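Local coordinates for protein group 3 allergen SMIPP-S Yv6023A04 (Sarcoptes scabiei type hominis, PDB 3H7O) that has a trypsin-like serine protease fold but, as a scabies mite inactivated protease paralogue, probably lacks the proteolytic activity of its family, at residues W13-R18 and W36-A41; E51-Q56 and S74-S79; N88-L93 and V210-G215; A109-I114 and S219-I224. The protein carries 3 engineered substitutions. All coordinates share one frame; numbering follows the deposited sequence.

Contact 1. Residues W13-R18 and W36-A41; sequences WTVAVR and WFVLTA
No flat group enters this contact: Val-15 and Val-17 meet Val-38 and Thr-40 through methyls and one hydroxyl, and no ring face or edge takes part. Val-15 and Val-38 point their ends at each other, CG2 of Val-15 lying 3.8 Å from CG1 of Val-38. That Val-38 methyl stands opposite its own backbone N (chi1 166°), which sends it out toward 13-18, and the same CG1 is brushed more loosely by CG2 of Val-17 at 4.4 Å. Val-17 and Thr-40 cross obliquely. There CG2 of Val-17 rests 3.9 Å from OG1 of Thr-40, a van der Waals touch on a hydroxyl whose polar partner is elsewhere: OG1 is hydrogen-bonded to the backbone O of Gly-29, which satisfies a buried polar atom beside an apolar neighbour. All four residues are buried. Strands 14-18 and 37-40 do not pair; their axes pass 8.8 Å apart with directions turned by 78°, and the two segments meet through side chains. Strand 26-32 links the two along the sheet, its backbone bonding Val-15 and Val-17 through Gly-30 and Cys-28. Ile-55 touches both Val-15 and Val-17, and Leu-93 touches Val-17. Such methyl-to-methyl packing across the interior, between strands running nearly at right angles, is part of the core of the closed six-stranded antiparallel barrel that forms the N-terminal half of the chymotrypsin fold.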
loop_
_atom_site.group_PDB
_atom_site.type_symbol
_atom_site.label_atom_id
_atom_site.label_comp_id
_atom_site.label_asym_id
_atom_site.label_seq_id
_atom_site.Cartn_x
_atom_site.Cartn_y
_atom_site.Cartn_z
ATOM N N TRP A 13 -11.215 -0.052 -1.011
ATOM C CA TRP A 13 -10.201 0.986 -1.184
ATOM C C TRP A 13 -8.919 0.452 -1.817
ATOM O O TRP A 13 -8.036 1.231 -2.173
ATOM C CB TRP A 13 -9.868 1.609 0.177
ATOM C CG TRP A 13 -9.708 0.573 1.234
ATOM C CD1 TRP A 13 -8.604 -0.192 1.473
ATOM C CD2 TRP A 13 -10.705 0.146 2.168
ATOM N NE1 TRP A 13 -8.845 -1.060 2.511
ATOM C CE2 TRP A 13 -10.128 -0.874 2.956
ATOM C CE3 TRP A 13 -12.031 0.529 2.416
ATOM C CZ2 TRP A 13 -10.827 -1.513 3.983
ATOM C CZ3 TRP A 13 -12.728 -0.109 3.440
ATOM C CH2 TRP A 13 -12.120 -1.119 4.209
ATOM N N THR A 14 -8.813 -0.872 -1.938
ATOM C CA THR A 14 -7.590 -1.510 -2.419
ATOM C C THR A 14 -7.468 -1.369 -3.932
ATOM O O THR A 14 -8.438 -1.582 -4.670
ATOM C CB THR A 14 -7.537 -3.018 -2.038
ATOM O OG1 THR A 14 -7.833 -3.176 -0.643
ATOM C CG2 THR A 14 -6.159 -3.619 -2.327
ATOM N N VAL A 15 -6.273 -0.995 -4.384
ATOM C CA VAL A 15 -5.973 -0.959 -5.815
ATOM C C VAL A 15 -4.611 -1.588 -6.075
ATOM O O VAL A 15 -3.827 -1.797 -5.146
ATOM C CB VAL A 15 -6.013 0.489 -6.413
ATOM C CG1 VAL A 15 -7.337 1.168 -6.126
ATOM C CG2 VAL A 15 -4.858 1.337 -5.904
ATOM N N ALA A 16 -4.354 -1.906 -7.341
ATOM C CA ALA A 16 -3.019 -2.240 -7.808
ATOM C C ALA A 16 -2.459 -1.056 -8.583
ATOM O O ALA A 16 -3.142 -0.484 -9.449
ATOM C CB ALA A 16 -3.052 -3.487 -8.691
ATOM N N VAL A 17 -1.220 -0.689 -8.262
ATOM C CA VAL A 17 -0.490 0.335 -8.998
ATOM C C VAL A 17 0.484 -0.358 -9.954
ATOM O O VAL A 17 1.427 -1.024 -9.519
ATOM C CB VAL A 17 0.263 1.302 -8.044
ATOM C CG1 VAL A 17 1.075 2.336 -8.840
ATOM C CG2 VAL A 17 -0.725 1.998 -7.091
ATOM N N ARG A 18 0.233 -0.210 -11.252
ATOM C CA ARG A 18 1.055 -0.836 -12.285
ATOM C C ARG A 18 2.093 0.136 -12.826
ATOM O O ARG A 18 1.757 1.252 -13.240
ATOM C CB ARG A 18 0.184 -1.332 -13.439
ATOM C CG ARG A 18 -0.928 -2.288 -13.042
ATOM C CD ARG A 18 -1.629 -2.836 -14.282
ATOM N NE ARG A 18 -2.272 -4.118 -14.022
ATOM C CZ ARG A 18 -1.637 -5.289 -14.002
ATOM N NH1 ARG A 18 -0.327 -5.354 -14.231
ATOM N NH2 ARG A 18 -2.318 -6.402 -13.755
ATOM N N TRP A 36 -9.829 11.195 -7.224
ATOM C CA TRP A 36 -8.696 11.892 -7.826
ATOM C C TRP A 36 -7.315 11.425 -7.350
ATOM O O TRP A 36 -6.320 11.661 -8.039
ATOM C CB TRP A 36 -8.811 13.403 -7.592
ATOM C CG TRP A 36 -9.982 14.058 -8.268
ATOM C CD1 TRP A 36 -11.044 14.668 -7.659
ATOM C CD2 TRP A 36 -10.202 14.188 -9.681
ATOM N NE1 TRP A 36 -11.911 15.166 -8.602
ATOM C CE2 TRP A 36 -11.419 14.884 -9.851
ATOM C CE3 TRP A 36 -9.489 13.782 -10.820
ATOM C CZ2 TRP A 36 -11.943 15.183 -11.115
ATOM C CZ3 TRP A 36 -10.006 14.080 -12.074
ATOM C CH2 TRP A 36 -11.224 14.774 -12.210
ATOM N N PHE A 37 -7.248 10.793 -6.177
ATOM C CA PHE A 37 -5.960 10.481 -5.551
ATOM C C PHE A 37 -5.840 9.059 -5.012
ATOM O O PHE A 37 -6.772 8.525 -4.405
ATOM C CB PHE A 37 -5.647 11.478 -4.422
ATOM C CG PHE A 37 -5.540 12.912 -4.877
ATOM C CD1 PHE A 37 -4.366 13.390 -5.455
ATOM C CD2 PHE A 37 -6.609 13.789 -4.706
ATOM C CE1 PHE A 37 -4.264 14.715 -5.868
ATOM C CE2 PHE A 37 -6.518 15.116 -5.118
ATOM C CZ PHE A 37 -5.341 15.581 -5.701
ATOM N N VAL A 38 -4.670 8.464 -5.231
ATOM C CA VAL A 38 -4.335 7.153 -4.680
ATOM C C VAL A 38 -3.055 7.230 -3.849
ATOM O O VAL A 38 -2.071 7.843 -4.271
ATOM C CB VAL A 38 -4.185 6.078 -5.795
ATOM C CG1 VAL A 38 -3.494 4.810 -5.260
ATOM C CG2 VAL A 38 -5.549 5.729 -6.387
ATOM N N LEU A 39 -3.078 6.601 -2.675
ATOM C CA LEU A 39 -1.920 6.544 -1.784
ATOM C C LEU A 39 -1.172 5.226 -1.967
ATOM O O LEU A 39 -1.771 4.150 -1.906
ATOM C CB LEU A 39 -2.359 6.701 -0.321
ATOM C CG LEU A 39 -1.286 6.949 0.749
ATOM C CD1 LEU A 39 -0.672 8.332 0.597
ATOM C CD2 LEU A 39 -1.880 6.792 2.139
ATOM N N THR A 40 0.140 5.314 -2.181
ATOM C CA THR A 40 0.965 4.125 -2.395
ATOM C C THR A 40 2.341 4.273 -1.732
ATOM O O THR A 40 2.576 5.223 -0.977
ATOM C CB THR A 40 1.077 3.776 -3.919
ATOM O OG1 THR A 40 1.686 2.491 -4.088
ATOM C CG2 THR A 40 1.869 4.836 -4.696
ATOM N N ALA A 41 3.234 3.323 -1.994
ATOM C CA ALA A 41 4.605 3.414 -1.514
ATOM C C ALA A 41 5.434 4.217 -2.513
ATOM O O ALA A 41 5.269 4.066 -3.725
ATOM C CB ALA A 41 5.190 2.023 -1.316
#

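Contact 2. Residues E51-Q56 and S74-S79; sequences ETIVIQ and SHVYLS
Apolar packing joins Ile-53 to Val-76, with CD1 of the isoleucine 3.9 Å from CG2 of the valine. Both side chains leave the backbone toward the opposite segment, and they cross at about a right angle. One methyl from each makes the touch. An extended outer bond (chi2 167°) carries CD1 of Ile-53 to the end of its reach. Val-17 and Val-73 also touch Ile-53, and Leu-93 touches Val-76, so the pair borders the barrel interior.

Polar proximity without bonding brings Glu-51 near Ser-74: OE2 of Glu-51 lies 3.9 Å from the backbone O of Ser-74, and two acceptors gain nothing from each other. The glutamate folds back at chi2 (72°) to bring its carboxylate there, near the solvent-exposed surface. Glu-51 and Ile-53 lead into the first strand of the beta hairpin 54-57/68-78 of the first trypsin-like barrel, and Val-76 lies on its second strand; within the hairpin Ile-55 is bonded through its backbone to Asp-70.

Backbone irregularity marks the far strand, since Ser-74 and His-75 both face Glu-94 and form a classic beta bulge.

Ring contact follows within 74-79. The imidazole of His-75 turns its edge to the phenol of Tyr-77, CD2 of His-75 standing 3.2 Å above the centre of one face of the Tyr-77 ring. OH of that tyrosine is hydrogen-bonded to OE1 of Glu-94.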
loop_
_atom_site.group_PDB
_atom_site.type_symbol
_atom_site.label_atom_id
_atom_site.label_comp_id
_atom_site.label_asym_id
_atom_site.label_seq_id
_atom_site.Cartn_x
_atom_site.Cartn_y
_atom_site.Cartn_z
ATOM N N GLU A 51 2.763 9.403 -16.629
ATOM C CA GLU A 51 1.976 8.987 -17.791
ATOM C C GLU A 51 2.119 7.496 -18.131
ATOM O O GLU A 51 1.386 6.977 -18.970
ATOM C CB GLU A 51 2.325 9.857 -19.009
ATOM C CG GLU A 51 1.877 11.327 -18.903
ATOM C CD GLU A 51 2.692 12.160 -17.908
ATOM O OE1 GLU A 51 3.874 11.835 -17.647
ATOM O OE2 GLU A 51 2.141 13.155 -17.388
ATOM N N THR A 52 3.059 6.816 -17.479
ATOM C CA THR A 52 3.238 5.376 -17.671
ATOM C C THR A 52 2.467 4.550 -16.643
ATOM O O THR A 52 2.280 3.347 -16.827
ATOM C CB THR A 52 4.730 4.952 -17.628
ATOM O OG1 THR A 52 5.241 5.094 -16.294
ATOM C CG2 THR A 52 5.553 5.776 -18.588
ATOM N N ILE A 53 2.015 5.199 -15.573
ATOM C CA ILE A 53 1.406 4.497 -14.439
ATOM C C ILE A 53 -0.072 4.185 -14.681
ATOM O O ILE A 53 -0.797 5.001 -15.244
ATOM C CB ILE A 53 1.592 5.295 -13.118
ATOM C CG1 ILE A 53 3.073 5.648 -12.913
ATOM C CG2 ILE A 53 1.025 4.514 -11.914
ATOM C CD1 ILE A 53 3.347 6.685 -11.814
ATOM N N VAL A 54 -0.500 2.989 -14.270
ATOM C CA VAL A 54 -1.905 2.576 -14.372
ATOM C C VAL A 54 -2.442 2.140 -13.010
ATOM O O VAL A 54 -1.782 1.396 -12.273
ATOM C CB VAL A 54 -2.111 1.430 -15.420
ATOM C CG1 VAL A 54 -3.574 1.032 -15.523
ATOM C CG2 VAL A 54 -1.598 1.849 -16.789
ATOM N N ILE A 55 -3.642 2.612 -12.683
ATOM C CA ILE A 55 -4.337 2.188 -11.473
ATOM C C ILE A 55 -5.398 1.157 -11.836
ATOM O O ILE A 55 -6.339 1.467 -12.567
ATOM C CB ILE A 55 -5.034 3.378 -10.744
ATOM C CG1 ILE A 55 -4.046 4.512 -10.432
ATOM C CG2 ILE A 55 -5.788 2.892 -9.482
ATOM C CD1 ILE A 55 -2.889 4.125 -9.530
ATOM N N GLN A 56 -5.239 -0.060 -11.320
ATOM C CA GLN A 56 -6.234 -1.112 -11.486
ATOM C C GLN A 56 -7.057 -1.219 -10.205
ATOM O O GLN A 56 -6.506 -1.360 -9.105
ATOM C CB GLN A 56 -5.575 -2.455 -11.829
ATOM C CG GLN A 56 -6.579 -3.588 -12.121
ATOM C CD GLN A 56 -5.942 -4.840 -12.717
ATOM O OE1 GLN A 56 -4.725 -4.922 -12.896
ATOM N NE2 GLN A 56 -6.777 -5.825 -13.034
ATOM N N SER A 74 -1.332 11.784 -13.640
ATOM C CA SER A 74 -0.745 13.040 -14.109
ATOM C C SER A 74 0.428 13.542 -13.262
ATOM O O SER A 74 1.290 14.264 -13.763
ATOM C CB SER A 74 -1.820 14.128 -14.194
ATOM O OG SER A 74 -2.448 14.314 -12.935
ATOM N N HIS A 75 0.455 13.174 -11.983
ATOM C CA HIS A 75 1.505 13.639 -11.073
ATOM C C HIS A 75 1.758 12.653 -9.938
ATOM O O HIS A 75 0.849 11.940 -9.511
ATOM C CB HIS A 75 1.149 15.015 -10.495
ATOM C CG HIS A 75 2.313 15.743 -9.895
ATOM N ND1 HIS A 75 3.176 16.513 -10.646
ATOM C CD2 HIS A 75 2.754 15.825 -8.617
ATOM C CE1 HIS A 75 4.100 17.034 -9.858
ATOM N NE2 HIS A 75 3.867 16.633 -8.622
ATOM N N VAL A 76 3.004 12.631 -9.468
ATOM C CA VAL A 76 3.419 11.837 -8.318
ATOM C C VAL A 76 3.909 12.802 -7.239
ATOM O O VAL A 76 4.851 13.569 -7.468
ATOM C CB VAL A 76 4.552 10.838 -8.690
ATOM C CG1 VAL A 76 5.046 10.086 -7.458
ATOM C CG2 VAL A 76 4.081 9.860 -9.759
ATOM N N TYR A 77 3.259 12.778 -6.077
ATOM C CA TYR A 77 3.648 13.636 -4.956
ATOM C C TYR A 77 4.446 12.846 -3.935
ATOM O O TYR A 77 3.979 11.821 -3.436
ATOM C CB TYR A 77 2.422 14.255 -4.274
ATOM C CG TYR A 77 1.669 15.254 -5.121
ATOM C CD1 TYR A 77 2.063 16.594 -5.175
ATOM C CD2 TYR A 77 0.556 14.863 -5.861
ATOM C CE1 TYR A 77 1.366 17.520 -5.954
ATOM C CE2 TYR A 77 -0.145 15.776 -6.644
ATOM C CZ TYR A 77 0.264 17.100 -6.686
ATOM O OH TYR A 77 -0.435 17.999 -7.459
ATOM N N LEU A 78 5.638 13.343 -3.619
ATOM C CA LEU A 78 6.519 12.721 -2.632
ATOM C C LEU A 78 6.717 13.646 -1.430
ATOM O O LEU A 78 6.536 14.863 -1.533
ATOM C CB LEU A 78 7.876 12.378 -3.265
ATOM C CG LEU A 78 7.896 11.518 -4.539
ATOM C CD1 LEU A 78 9.282 11.521 -5.171
ATOM C CD2 LEU A 78 7.426 10.088 -4.275
ATOM N N SER A 79 7.074 13.061 -0.287
ATOM C CA SER A 79 7.354 13.832 0.922
ATOM C C SER A 79 8.748 13.502 1.451
ATOM O O SER A 79 8.896 12.710 2.386
ATOM C CB SER A 79 6.288 13.575 1.994
ATOM O OG SER A 79 6.535 14.355 3.154
#

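Contact 3. Residues N88-L93 and V210-G215; sequences NDIAIL and VFTKVG
Two waters, rather than a direct bond, tie Thr-212 to the backbone of Asp-89, and both meet at the same hydroxyl. Water 1 accepts from N of Asp-89 at 2.9 Å and lies 2.7 Å from OG1 of Thr-212. Water 2 lies 2.8 Å from O of Asp-89, to which it probably donates, and is also 2.7 Å from OG1 of Thr-212. OG1 of Thr-212 itself stays 3.6 Å from O of Asp-89, and the waters connect the backbone N and O of Asp-89 to one hydroxyl.

The peptide they grip is sharply bent: Asp-89 is the centre of an inverse gamma turn, with N of Ile-90 weakly bonded to O of Asn-88 across it. The aspartate side chain heads elsewhere, its OD1 taking the backbone N of His-43.

Beside the waters the contact turns apolar. CG2 of Thr-212 nestles against Ile-90, 4.1 Å from CD1 of Ile-90 and barely farther from its CB, the two side chains crossing at a slant. Ile-90 has CG1 opposite its backbone N (chi1 -168°) and an extended end, which lays the chain past the threonine; Leu-39 and Trp-220 also touch it.

Asp-89 and Ile-90 lead into strand 91-95 of the first barrel, and Thr-212 lies on strand 209-213 of the second sheet, which puts this buried join between the two halves of the fold. Asp-89 and His-43 sit in the Asn-Asp-Ile-Ala and Thr-Ala-Ala-His-Cys sequences that carry the triad aspartate and histidine in trypsin-like proteases; the contact lies where those enzymes hold these residues between their two halves, here in an inactivated paralogue.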
loop_
_atom_site.group_PDB
_atom_site.type_symbol
_atom_site.label_atom_id
_atom_site.label_comp_id
_atom_site.label_asym_id
_atom_site.label_seq_id
_atom_site.Cartn_x
_atom_site.Cartn_y
_atom_site.Cartn_z
ATOM N N ASN A 88 10.389 7.762 4.562
ATOM C CA ASN A 88 9.244 8.441 3.930
ATOM C C ASN A 88 8.786 7.730 2.653
ATOM O O ASN A 88 8.648 8.345 1.595
ATOM C CB ASN A 88 9.560 9.917 3.643
ATOM C CG ASN A 88 9.979 10.677 4.886
ATOM O OD1 ASN A 88 9.363 10.548 5.942
ATOM N ND2 ASN A 88 11.037 11.470 4.767
ATOM N N ASP A 89 8.556 6.427 2.773
ATOM C CA ASP A 89 8.196 5.585 1.641
ATOM C C ASP A 89 6.691 5.639 1.392
ATOM O O ASP A 89 5.974 4.644 1.545
ATOM C CB ASP A 89 8.664 4.152 1.889
ATOM C CG ASP A 89 8.744 3.332 0.617
ATOM O OD1 ASP A 89 8.426 3.857 -0.475
ATOM O OD2 ASP A 89 9.133 2.154 0.719
ATOM N N ILE A 90 6.235 6.819 0.991
ATOM C CA ILE A 90 4.824 7.101 0.801
ATOM C C ILE A 90 4.671 8.098 -0.361
ATOM O O ILE A 90 5.497 9.000 -0.530
ATOM C CB ILE A 90 4.194 7.628 2.122
ATOM C CG1 ILE A 90 2.665 7.654 2.036
ATOM C CG2 ILE A 90 4.811 8.988 2.538
ATOM C CD1 ILE A 90 1.976 7.891 3.372
ATOM N N ALA A 91 3.639 7.909 -1.176
ATOM C CA ALA A 91 3.430 8.752 -2.350
ATOM C C ALA A 91 1.958 8.872 -2.680
ATOM O O ALA A 91 1.183 7.936 -2.462
ATOM C CB ALA A 91 4.190 8.194 -3.551
ATOM N N ILE A 92 1.581 10.027 -3.216
ATOM C CA ILE A 92 0.224 10.242 -3.700
ATOM C C ILE A 92 0.244 10.349 -5.220
ATOM O O ILE A 92 1.022 11.119 -5.788
ATOM C CB ILE A 92 -0.422 11.495 -3.066
ATOM C CG1 ILE A 92 -0.537 11.306 -1.548
ATOM C CG2 ILE A 92 -1.811 11.751 -3.673
ATOM C CD1 ILE A 92 -0.862 12.576 -0.773
ATOM N N LEU A 93 -0.592 9.545 -5.868
ATOM C CA LEU A 93 -0.750 9.608 -7.312
ATOM C C LEU A 93 -1.977 10.444 -7.646
ATOM O O LEU A 93 -3.064 10.175 -7.140
ATOM C CB LEU A 93 -0.880 8.199 -7.906
ATOM C CG LEU A 93 0.207 7.174 -7.544
ATOM C CD1 LEU A 93 -0.089 5.829 -8.189
ATOM C CD2 LEU A 93 1.600 7.655 -7.932
ATOM N N VAL A 210 6.654 -4.078 8.123
ATOM C CA VAL A 210 6.740 -2.658 8.461
ATOM C C VAL A 210 5.758 -1.859 7.621
ATOM O O VAL A 210 5.592 -2.115 6.423
ATOM C CB VAL A 210 8.179 -2.101 8.288
ATOM C CG1 VAL A 210 8.240 -0.594 8.620
ATOM C CG2 VAL A 210 9.145 -2.859 9.182
ATOM N N PHE A 211 5.110 -0.894 8.265
ATOM C CA PHE A 211 4.094 -0.066 7.633
ATOM C C PHE A 211 4.387 1.388 7.914
ATOM O O PHE A 211 4.669 1.756 9.052
ATOM C CB PHE A 211 2.709 -0.419 8.181
ATOM C CG PHE A 211 2.319 -1.849 7.948
ATOM C CD1 PHE A 211 1.646 -2.215 6.791
ATOM C CD2 PHE A 211 2.651 -2.837 8.875
ATOM C CE1 PHE A 211 1.298 -3.548 6.556
ATOM C CE2 PHE A 211 2.310 -4.170 8.653
ATOM C CZ PHE A 211 1.628 -4.522 7.491
ATOM N N THR A 212 4.329 2.211 6.875
ATOM C CA THR A 212 4.402 3.653 7.042
ATOM C C THR A 212 3.130 4.095 7.756
ATOM O O THR A 212 2.022 3.759 7.332
ATOM C CB THR A 212 4.535 4.371 5.685
ATOM O OG1 THR A 212 5.753 3.964 5.053
ATOM C CG2 THR A 212 4.555 5.887 5.873
ATOM N N LYS A 213 3.310 4.830 8.848
ATOM C CA LYS A 213 2.212 5.286 9.683
ATOM C C LYS A 213 1.486 6.453 9.009
ATOM O O LYS A 213 2.016 7.560 8.921
ATOM C CB LYS A 213 2.763 5.677 11.058
ATOM C CG LYS A 213 1.727 6.034 12.110
ATOM C CD LYS A 213 2.293 5.898 13.525
ATOM C CE LYS A 213 3.633 6.612 13.699
ATOM N NZ LYS A 213 3.807 7.132 15.089
ATOM N N VAL A 214 0.275 6.190 8.524
ATOM C CA VAL A 214 -0.502 7.188 7.776
ATOM C C VAL A 214 -0.768 8.443 8.624
ATOM O O VAL A 214 -0.714 9.565 8.115
ATOM C CB VAL A 214 -1.815 6.587 7.187
ATOM C CG1 VAL A 214 -2.673 7.664 6.530
ATOM C CG2 VAL A 214 -1.491 5.506 6.164
ATOM N N GLY A 215 -1.010 8.244 9.917
ATOM C CA GLY A 215 -1.229 9.352 10.857
ATOM C C GLY A 215 -0.131 10.405 10.848
ATOM O O GLY A 215 -0.396 11.586 11.079
HETATM O O HOH W 1 8.241 4.957 5.311
HETATM O O HOH W 2 5.447 2.243 2.938
#

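Contact 4. Residues A109-I114 and S219-I224; sequences AKLPDI and SWIQDI
Leu-111 leaves its loop with CB directed at helix 218-225 and extends through CG (chi1 -75°, chi2 169°) until both end methyls reach the helix. CD1 of Leu-111 sits 3.9 Å from CG2 of Ile-221 and 4.3 Å from CG of Gln-222, touching two successive helix residues. CD2 of Leu-111 comes to 4.1 Å from the same CG2 of Ile-221, so the branched tip straddles that one methyl. The two side chains meet at a slant. Gln-222 offers its aliphatic CG to the leucine.

Ile-114 makes the second touch, nearer the start of the helix. Its outer torsion is folded (chi2 -80°), which brings CD1 of Ile-114 to 3.8 Å from CB of Ser-219. N of Ser-219 lies equally near that methyl, at 3.8 Å, so CD1 covers backbone as well as side chain. This end is exposed, whereas Ile-221 is buried and its inner side packs on Ile-92 of the first barrel. Val-218 completes the helix face, touched by Leu-111, Pro-112 and Ile-114; Ile-225 touches Leu-111 at the other end.

The loop follows strand 91-95 and precedes strand 123-128. Running without regular structure between the two barrels, it packs through leucine and isoleucine methyls on the C-terminal helix, which in the trypsin-like fold lies against the first barrel.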
loop_
_atom_site.group_PDB
_atom_site.type_symbol
_atom_site.label_atom_id
_atom_site.label_comp_id
_atom_site.label_asym_id
_atom_site.label_seq_id
_atom_site.Cartn_x
_atom_site.Cartn_y
_atom_site.Cartn_z
ATOM N N ALA A 109 -10.874 5.008 1.339
ATOM C CA ALA A 109 -10.609 4.711 2.742
ATOM C C ALA A 109 -10.729 6.001 3.553
ATOM O O ALA A 109 -10.532 7.098 3.023
ATOM C CB ALA A 109 -9.222 4.100 2.910
ATOM N N LYS A 110 -11.059 5.869 4.830
ATOM C CA LYS A 110 -11.101 7.023 5.722
ATOM C C LYS A 110 -9.706 7.292 6.277
ATOM O O LYS A 110 -8.936 6.366 6.520
ATOM C CB LYS A 110 -12.105 6.801 6.856
ATOM C CG LYS A 110 -13.565 6.890 6.422
ATOM N N LEU A 111 -9.383 8.566 6.462
ATOM C CA LEU A 111 -8.084 8.957 7.002
ATOM C C LEU A 111 -8.087 8.993 8.528
ATOM O O LEU A 111 -9.093 9.357 9.137
ATOM C CB LEU A 111 -7.647 10.308 6.431
ATOM C CG LEU A 111 -7.145 10.299 4.983
ATOM C CD1 LEU A 111 -7.010 11.722 4.457
ATOM C CD2 LEU A 111 -5.820 9.541 4.853
ATOM N N PRO A 112 -6.954 8.619 9.154
ATOM C CA PRO A 112 -6.875 8.609 10.609
ATOM C C PRO A 112 -6.682 10.015 11.163
ATOM O O PRO A 112 -6.449 10.954 10.395
ATOM C CB PRO A 112 -5.626 7.767 10.871
ATOM C CG PRO A 112 -4.739 8.066 9.714
ATOM C CD PRO A 112 -5.658 8.286 8.532
ATOM N N ASP A 113 -6.790 10.150 12.483
ATOM C CA ASP A 113 -6.422 11.379 13.178
ATOM C C ASP A 113 -4.927 11.651 13.003
ATOM O O ASP A 113 -4.141 10.724 12.782
ATOM C CB ASP A 113 -6.738 11.262 14.671
ATOM C CG ASP A 113 -8.229 11.329 14.973
ATOM O OD1 ASP A 113 -9.026 11.651 14.063
ATOM O OD2 ASP A 113 -8.603 11.061 16.135
ATOM N N ILE A 114 -4.547 12.923 13.101
ATOM C CA ILE A 114 -3.142 13.324 13.129
ATOM C C ILE A 114 -2.367 12.456 14.121
ATOM O O ILE A 114 -2.786 12.285 15.270
ATOM C CB ILE A 114 -2.982 14.824 13.512
ATOM C CG1 ILE A 114 -3.597 15.742 12.440
ATOM C CG2 ILE A 114 -1.512 15.179 13.799
ATOM C CD1 ILE A 114 -2.728 15.968 11.198
ATOM N N SER A 219 -1.642 15.242 7.588
ATOM C CA SER A 219 -1.664 16.682 7.328
ATOM C C SER A 219 -1.227 16.981 5.890
ATOM O O SER A 219 -1.867 17.767 5.184
ATOM C CB SER A 219 -0.770 17.419 8.327
ATOM O OG SER A 219 -0.800 18.813 8.096
ATOM N N TRP A 220 -0.141 16.336 5.469
ATOM C CA TRP A 220 0.383 16.458 4.113
ATOM C C TRP A 220 -0.590 15.869 3.084
ATOM O O TRP A 220 -0.817 16.469 2.032
ATOM C CB TRP A 220 1.763 15.789 4.024
ATOM C CG TRP A 220 2.269 15.559 2.624
ATOM C CD1 TRP A 220 2.677 16.510 1.729
ATOM C CD2 TRP A 220 2.427 14.294 1.966
ATOM N NE1 TRP A 220 3.075 15.915 0.553
ATOM C CE2 TRP A 220 2.933 14.557 0.672
ATOM C CE3 TRP A 220 2.193 12.965 2.344
ATOM C CZ2 TRP A 220 3.207 13.538 -0.248
ATOM C CZ3 TRP A 220 2.466 11.949 1.428
ATOM C CH2 TRP A 220 2.968 12.246 0.146
ATOM N N ILE A 221 -1.164 14.708 3.402
ATOM C CA ILE A 221 -2.163 14.055 2.543
ATOM C C ILE A 221 -3.391 14.950 2.334
ATOM O O ILE A 221 -3.850 15.127 1.202
ATOM C CB ILE A 221 -2.580 12.663 3.101
ATOM C CG1 ILE A 221 -1.407 11.679 3.017
ATOM C CG2 ILE A 221 -3.789 12.099 2.344
ATOM C CD1 ILE A 221 -1.562 10.447 3.894
ATOM N N GLN A 222 -3.904 15.521 3.422
ATOM C CA GLN A 222 -5.051 16.436 3.361
ATOM C C GLN A 222 -4.776 17.653 2.479
ATOM O O GLN A 222 -5.657 18.092 1.739
ATOM C CB GLN A 222 -5.473 16.891 4.762
ATOM C CG GLN A 222 -6.270 15.860 5.550
ATOM C CD GLN A 222 -6.453 16.238 7.015
ATOM O OE1 GLN A 222 -5.869 17.211 7.505
ATOM N NE2 GLN A 222 -7.264 15.463 7.725
ATOM N N ASP A 223 -3.553 18.180 2.555
ATOM C CA ASP A 223 -3.117 19.292 1.700
ATOM C C ASP A 223 -3.150 18.946 0.212
ATOM O O ASP A 223 -3.520 19.778 -0.616
ATOM C CB ASP A 223 -1.713 19.762 2.094
ATOM C CG ASP A 223 -1.701 20.577 3.376
ATOM O OD1 ASP A 223 -2.771 21.075 3.788
ATOM O OD2 ASP A 223 -0.612 20.723 3.971
ATOM N N ILE A 224 -2.756 17.722 -0.123
ATOM C CA ILE A 224 -2.782 17.259 -1.510
ATOM C C ILE A 224 -4.214 16.957 -1.971
ATOM O O ILE A 224 -4.608 17.359 -3.064
ATOM C CB ILE A 224 -1.859 16.026 -1.730
ATOM C CG1 ILE A 224 -0.427 16.298 -1.227
ATOM C CG2 ILE A 224 -1.864 15.576 -3.195
ATOM C CD1 ILE A 224 0.283 17.493 -1.853
#

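Overall arrangement
Contacts 1 and 3 are buried, contact 2 is partly so, and contact 4 lies at the surface. Contacts 1 and 2 both belong to the first barrel, joined where N of Arg-18 meets O of Val-54 at 2.8 Å. Contact 3 brings in strand 91-95, bonded to both 37-40 and 68-78, and runs from this barrel to the second sheet. Contact 4 touches contact 3, Ile-92 packing on Ile-221 and Ile-224. Chemistry follows place: methyls and one threonine hydroxyl in the barrel interior, a glutamate added in the turn before the hairpin, water-bridged backbone between the halves, and aliphatic side chains resting on a helix outside.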